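ComZ (Thermus thermophilus, PDB 6QVI) is a competence-associated pilin with a beta-solenoid domain that probably acts as a DNA receptor at the pilus tip. Local coordinates at residues 389-403 with 425-438. Numbering follows the deposited sequence.
Sequences YRAQSGSAKSATLAV and FGLFPNHALGFVAE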
loop_
_atom_site.group_PDB
_atom_site.type_symbol
_atom_site.label_atom_id
_atom_site.label_comp_id
_atom_site.label_asym_id
_atom_site.label_seq_id
_atom_site.Cartn_x
_atom_site.Cartn_y
_atom_site.Cartn_z
ATOM N N TYR A 389 19.853 0.082 11.200
ATOM C CA TYR A 389 18.791 -0.132 12.140
ATOM C C TYR A 389 18.440 -1.561 12.262
ATOM O O TYR A 389 18.798 -2.345 11.434
ATOM C CB TYR A 389 17.580 0.725 11.830
ATOM C CG TYR A 389 16.772 0.337 10.632
ATOM C CD1 TYR A 389 16.086 -0.841 10.590
ATOM C CD2 TYR A 389 16.666 1.187 9.561
ATOM C CE1 TYR A 389 15.330 -1.174 9.497
ATOM C CE2 TYR A 389 15.917 0.863 8.466
ATOM C CZ TYR A 389 15.252 -0.316 8.446
ATOM O OH TYR A 389 14.506 -0.625 7.356
ATOM N N ARG A 390 17.788 -1.884 13.358
ATOM C CA ARG A 390 17.327 -3.214 13.638
ATOM C C ARG A 390 16.021 -2.972 14.326
ATOM O O ARG A 390 15.963 -2.181 15.239
ATOM C CB ARG A 390 18.256 -3.913 14.605
ATOM C CG ARG A 390 19.653 -4.166 14.088
ATOM C CD ARG A 390 20.594 -4.507 15.230
ATOM N NE ARG A 390 20.741 -5.939 15.439
ATOM C CZ ARG A 390 21.911 -6.537 15.579
ATOM N NH1 ARG A 390 23.015 -5.821 15.538
ATOM N NH2 ARG A 390 21.977 -7.843 15.761
ATOM N N ALA A 391 14.963 -3.647 13.914
ATOM C CA ALA A 391 13.685 -3.408 14.536
ATOM C C ALA A 391 12.847 -4.634 14.655
ATOM O O ALA A 391 12.817 -5.441 13.763
ATOM C CB ALA A 391 12.933 -2.386 13.734
ATOM N N GLN A 392 12.131 -4.759 15.756
ATOM C CA GLN A 392 11.271 -5.896 15.920
ATOM C C GLN A 392 10.172 -5.596 16.870
ATOM O O GLN A 392 10.240 -4.660 17.612
ATOM C CB GLN A 392 12.049 -7.092 16.415
ATOM C CG GLN A 392 12.998 -6.825 17.555
ATOM C CD GLN A 392 13.409 -8.105 18.236
ATOM O OE1 GLN A 392 12.588 -8.980 18.479
ATOM N NE2 GLN A 392 14.682 -8.221 18.545
ATOM N N SER A 393 9.129 -6.390 16.804
ATOM C CA SER A 393 8.006 -6.238 17.682
ATOM C C SER A 393 7.633 -7.642 18.000
ATOM O O SER A 393 6.707 -8.197 17.450
ATOM C CB SER A 393 6.867 -5.546 16.981
ATOM O OG SER A 393 7.263 -4.274 16.534
ATOM N N GLY A 394 8.395 -8.228 18.894
ATOM C CA GLY A 394 8.184 -9.611 19.262
ATOM C C GLY A 394 8.556 -10.566 18.147
ATOM O O GLY A 394 9.737 -10.871 17.948
ATOM N N SER A 395 7.549 -11.037 17.406
ATOM C CA SER A 395 7.769 -11.986 16.314
ATOM C C SER A 395 8.262 -11.282 15.051
ATOM O O SER A 395 9.292 -11.659 14.476
ATOM C CB SER A 395 6.480 -12.761 16.024
ATOM O OG SER A 395 6.118 -13.583 17.117
ATOM N N ALA A 396 7.506 -10.288 14.584
ATOM C CA ALA A 396 7.831 -9.586 13.350
ATOM C C ALA A 396 9.021 -8.654 13.547
ATOM O O ALA A 396 9.272 -8.148 14.645
ATOM C CB ALA A 396 6.622 -8.799 12.846
ATOM N N LYS A 397 9.754 -8.432 12.460
ATOM C CA LYS A 397 10.932 -7.566 12.466
ATOM C C LYS A 397 10.616 -6.192 11.875
ATOM O O LYS A 397 11.219 -5.735 10.905
ATOM C CB LYS A 397 12.079 -8.241 11.714
ATOM C CG LYS A 397 12.439 -9.627 12.242
ATOM C CD LYS A 397 13.789 -10.085 11.683
ATOM C CE LYS A 397 14.094 -11.542 12.008
ATOM N NZ LYS A 397 15.248 -12.054 11.204
ATOM N N SER A 398 9.693 -5.497 12.523
ATOM C CA SER A 398 9.273 -4.193 12.049
ATOM C C SER A 398 8.966 -3.341 13.266
ATOM O O SER A 398 8.803 -3.847 14.377
ATOM C CB SER A 398 8.071 -4.278 11.088
ATOM O OG SER A 398 6.870 -4.622 11.751
ATOM N N ALA A 399 8.938 -2.040 13.062
ATOM C CA ALA A 399 8.655 -1.146 14.174
ATOM C C ALA A 399 8.404 0.236 13.601
ATOM O O ALA A 399 8.605 0.478 12.408
ATOM C CB ALA A 399 9.799 -1.140 15.185
ATOM N N THR A 400 8.007 1.159 14.472
ATOM C CA THR A 400 7.703 2.518 14.061
ATOM C C THR A 400 8.284 3.499 15.063
ATOM O O THR A 400 8.319 3.231 16.267
ATOM C CB THR A 400 6.193 2.751 13.975
ATOM O OG1 THR A 400 5.580 1.647 13.297
ATOM C CG2 THR A 400 5.880 4.023 13.227
ATOM N N LEU A 401 8.711 4.648 14.540
ATOM C CA LEU A 401 9.085 5.815 15.311
ATOM C C LEU A 401 8.108 6.902 14.917
ATOM O O LEU A 401 8.049 7.285 13.739
ATOM C CB LEU A 401 10.494 6.288 14.976
ATOM C CG LEU A 401 11.149 7.361 15.861
ATOM C CD1 LEU A 401 12.605 7.503 15.397
ATOM C CD2 LEU A 401 10.411 8.753 15.952
ATOM N N ALA A 402 7.394 7.451 15.887
ATOM C CA ALA A 402 6.517 8.573 15.602
ATOM C C ALA A 402 7.051 9.807 16.300
ATOM O O ALA A 402 7.393 9.755 17.484
ATOM C CB ALA A 402 5.095 8.313 16.063
ATOM N N VAL A 403 7.100 10.909 15.566
ATOM C CA VAL A 403 7.281 12.231 16.135
ATOM C C VAL A 403 6.000 12.984 15.821
ATOM O O VAL A 403 5.700 13.263 14.653
ATOM C CB VAL A 403 8.519 12.958 15.592
ATOM C CG1 VAL A 403 9.809 12.415 16.203
ATOM C CG2 VAL A 403 8.592 12.781 14.087
ATOM N N PHE A 425 20.994 -8.407 11.024
ATOM C CA PHE A 425 19.706 -8.727 11.587
ATOM C C PHE A 425 18.721 -9.281 10.592
ATOM O O PHE A 425 18.317 -10.423 10.703
ATOM C CB PHE A 425 19.090 -7.554 12.314
ATOM C CG PHE A 425 17.956 -7.957 13.183
ATOM C CD1 PHE A 425 16.685 -7.538 12.914
ATOM C CD2 PHE A 425 18.163 -8.807 14.232
ATOM C CE1 PHE A 425 15.638 -7.929 13.700
ATOM C CE2 PHE A 425 17.122 -9.207 15.026
ATOM C CZ PHE A 425 15.856 -8.766 14.759
ATOM N N GLY A 426 18.324 -8.463 9.629
ATOM C CA GLY A 426 17.365 -8.878 8.623
ATOM C C GLY A 426 17.553 -8.071 7.366
ATOM O O GLY A 426 18.304 -7.121 7.358
ATOM N N LEU A 427 16.859 -8.428 6.300
ATOM C CA LEU A 427 17.014 -7.713 5.040
ATOM C C LEU A 427 15.672 -7.181 4.555
ATOM O O LEU A 427 14.617 -7.780 4.796
ATOM C CB LEU A 427 17.661 -8.626 3.983
ATOM C CG LEU A 427 19.174 -8.830 4.140
ATOM C CD1 LEU A 427 19.663 -10.291 3.768
ATOM C CD2 LEU A 427 19.881 -7.767 3.353
ATOM N N PHE A 428 15.736 -6.046 3.867
ATOM C CA PHE A 428 14.549 -5.405 3.328
ATOM C C PHE A 428 13.936 -6.265 2.226
ATOM O O PHE A 428 14.657 -6.797 1.375
ATOM C CB PHE A 428 14.919 -4.048 2.746
ATOM C CG PHE A 428 13.885 -2.991 2.961
ATOM C CD1 PHE A 428 13.573 -2.564 4.239
ATOM C CD2 PHE A 428 13.201 -2.444 1.888
ATOM C CE1 PHE A 428 12.615 -1.585 4.449
ATOM C CE2 PHE A 428 12.235 -1.471 2.089
ATOM C CZ PHE A 428 11.945 -1.038 3.381
ATOM N N PRO A 429 12.605 -6.380 2.179
ATOM C CA PRO A 429 11.718 -5.694 3.112
ATOM C C PRO A 429 11.207 -6.611 4.211
ATOM O O PRO A 429 10.099 -6.397 4.702
ATOM C CB PRO A 429 10.566 -5.242 2.221
ATOM C CG PRO A 429 10.513 -6.303 1.124
ATOM C CD PRO A 429 11.832 -7.075 1.139
ATOM N N ASN A 430 11.997 -7.602 4.543
ATOM C CA ASN A 430 11.611 -8.416 5.635
ATOM C C ASN A 430 12.196 -7.756 6.871
ATOM O O ASN A 430 12.211 -8.400 7.884
ATOM C CB ASN A 430 12.202 -9.795 5.492
ATOM C CG ASN A 430 11.514 -10.610 4.431
ATOM O OD1 ASN A 430 10.667 -10.109 3.717
ATOM N ND2 ASN A 430 11.875 -11.874 4.328
ATOM N N HIS A 431 12.533 -6.487 6.850
ATOM C CA HIS A 431 13.072 -5.850 8.015
ATOM C C HIS A 431 12.935 -4.402 7.732
ATOM O O HIS A 431 13.717 -3.849 7.006
ATOM C CB HIS A 431 14.525 -6.186 8.111
ATOM C CG HIS A 431 15.215 -5.512 9.233
ATOM N ND1 HIS A 431 16.573 -5.328 9.254
ATOM C CD2 HIS A 431 14.740 -4.973 10.374
ATOM C CE1 HIS A 431 16.908 -4.708 10.365
ATOM N NE2 HIS A 431 15.814 -4.477 11.059
ATOM N N ALA A 432 11.938 -3.772 8.314
ATOM C CA ALA A 432 11.703 -2.384 8.023
ATOM C C ALA A 432 11.412 -1.521 9.212
ATOM O O ALA A 432 10.780 -1.931 10.151
ATOM C CB ALA A 432 10.546 -2.294 7.067
ATOM N N LEU A 433 11.870 -0.293 9.139
ATOM C CA LEU A 433 11.605 0.679 10.192
ATOM C C LEU A 433 10.805 1.801 9.564
ATOM O O LEU A 433 11.214 2.372 8.548
ATOM C CB LEU A 433 12.899 1.219 10.800
ATOM C CG LEU A 433 12.691 2.286 11.866
ATOM C CD1 LEU A 433 11.831 1.710 12.963
ATOM C CD2 LEU A 433 14.037 2.779 12.402
ATOM N N GLY A 434 9.651 2.089 10.137
ATOM C CA GLY A 434 8.773 3.100 9.599
ATOM C C GLY A 434 8.860 4.393 10.377
ATOM O O GLY A 434 9.154 4.403 11.570
ATOM N N PHE A 435 8.531 5.491 9.707
ATOM C CA PHE A 435 8.608 6.798 10.340
ATOM C C PHE A 435 7.314 7.553 10.103
ATOM O O PHE A 435 6.937 7.805 8.951
ATOM C CB PHE A 435 9.800 7.577 9.805
ATOM C CG PHE A 435 11.107 7.002 10.245
ATOM C CD1 PHE A 435 11.735 7.481 11.389
ATOM C CD2 PHE A 435 11.681 5.939 9.552
ATOM C CE1 PHE A 435 12.917 6.940 11.815
ATOM C CE2 PHE A 435 12.864 5.397 9.979
ATOM C CZ PHE A 435 13.490 5.904 11.113
ATOM N N VAL A 436 6.665 7.943 11.191
ATOM C CA VAL A 436 5.504 8.815 11.134
ATOM C C VAL A 436 5.960 10.150 11.689
ATOM O O VAL A 436 6.483 10.217 12.806
ATOM C CB VAL A 436 4.311 8.244 11.919
ATOM C CG1 VAL A 436 3.109 9.185 11.874
ATOM C CG2 VAL A 436 3.931 6.883 11.356
ATOM N N ALA A 437 5.809 11.202 10.889
ATOM C CA ALA A 437 6.097 12.558 11.339
ATOM C C ALA A 437 4.877 13.422 11.056
ATOM O O ALA A 437 4.501 13.603 9.891
ATOM C CB ALA A 437 7.336 13.119 10.628
ATOM N N GLU A 438 4.278 13.981 12.111
ATOM C CA GLU A 438 3.101 14.814 11.900
ATOM C C GLU A 438 3.476 16.114 11.216
ATOM O O GLU A 438 2.630 16.739 10.564
ATOM C CB GLU A 438 2.386 15.071 13.243
ATOM C CG GLU A 438 1.275 16.114 13.187
ATOM C CD GLU A 438 0.388 16.166 14.468
ATOM O OE1 GLU A 438 -0.703 16.804 14.407
ATOM O OE2 GLU A 438 0.756 15.580 15.516
#
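Strands 398-403 and 432-437 pair in parallel, from Ser398 beside Ala432 to Val403 beside Ala437. The ladder is weak where it starts: Ala432 N to Lys397 O and Ala399 N to Ala432 O are both long. From Gly434 N to Ala399 O (3.0 Å) onward it tightens, with Leu401 N, Val436 N and Val403 N continuing it and Glu438 N closing on Val403 O (3.0 Å). On one face in-register neighbours touch: CD1 of Leu401 meets CE1 of Phe435 at 3.6 Å and CG2 of Val403 lies against CB of Ala437. On the other, the methyl CG2 of Thr400 meets CG2 of Val436 diagonally, past Gly434, while Thr400 OG1 is taken by Asp373. Parallel pairing of this kind, repeated from 374-377 through 398-406 and 432-437 to 451-454, belongs to the beta-solenoid domain, in which successive strands stack along one wall.

Strand 389-392 runs nearly perpendicular to 432-437 (88°); where they meet, Tyr389, His431 and Leu433 pack together. Leu433 sets CB over the centre of the Tyr389 ring in a CH-pi contact (3.6 Å to the centroid), and its CD1 lies beside the neighbouring Ala399, nearest to the carbonyl O. Tyr389 turns an edge to a face of His431 with the planes at 74°; its hydroxyl bonds to Met449 O.

With CG of His431 trans to its backbone N (chi1 176°), the ring swings across to Ala391. NE2 accepts Ala391 N (3.1 Å) in a bent bond, and ND1 donates to Gly426 O from well above the carbonyl plane; together they should limit the ring's rotation and suggest a neutral imidazole protonated at ND1. Phe425 CD1 lies over the ring face opposite Tyr389. The outstretched Lys397 lays CD against Phe425 CE1 and brings NZ over the phenyl face, 4.9 Å from its centroid, a cation-pi contact.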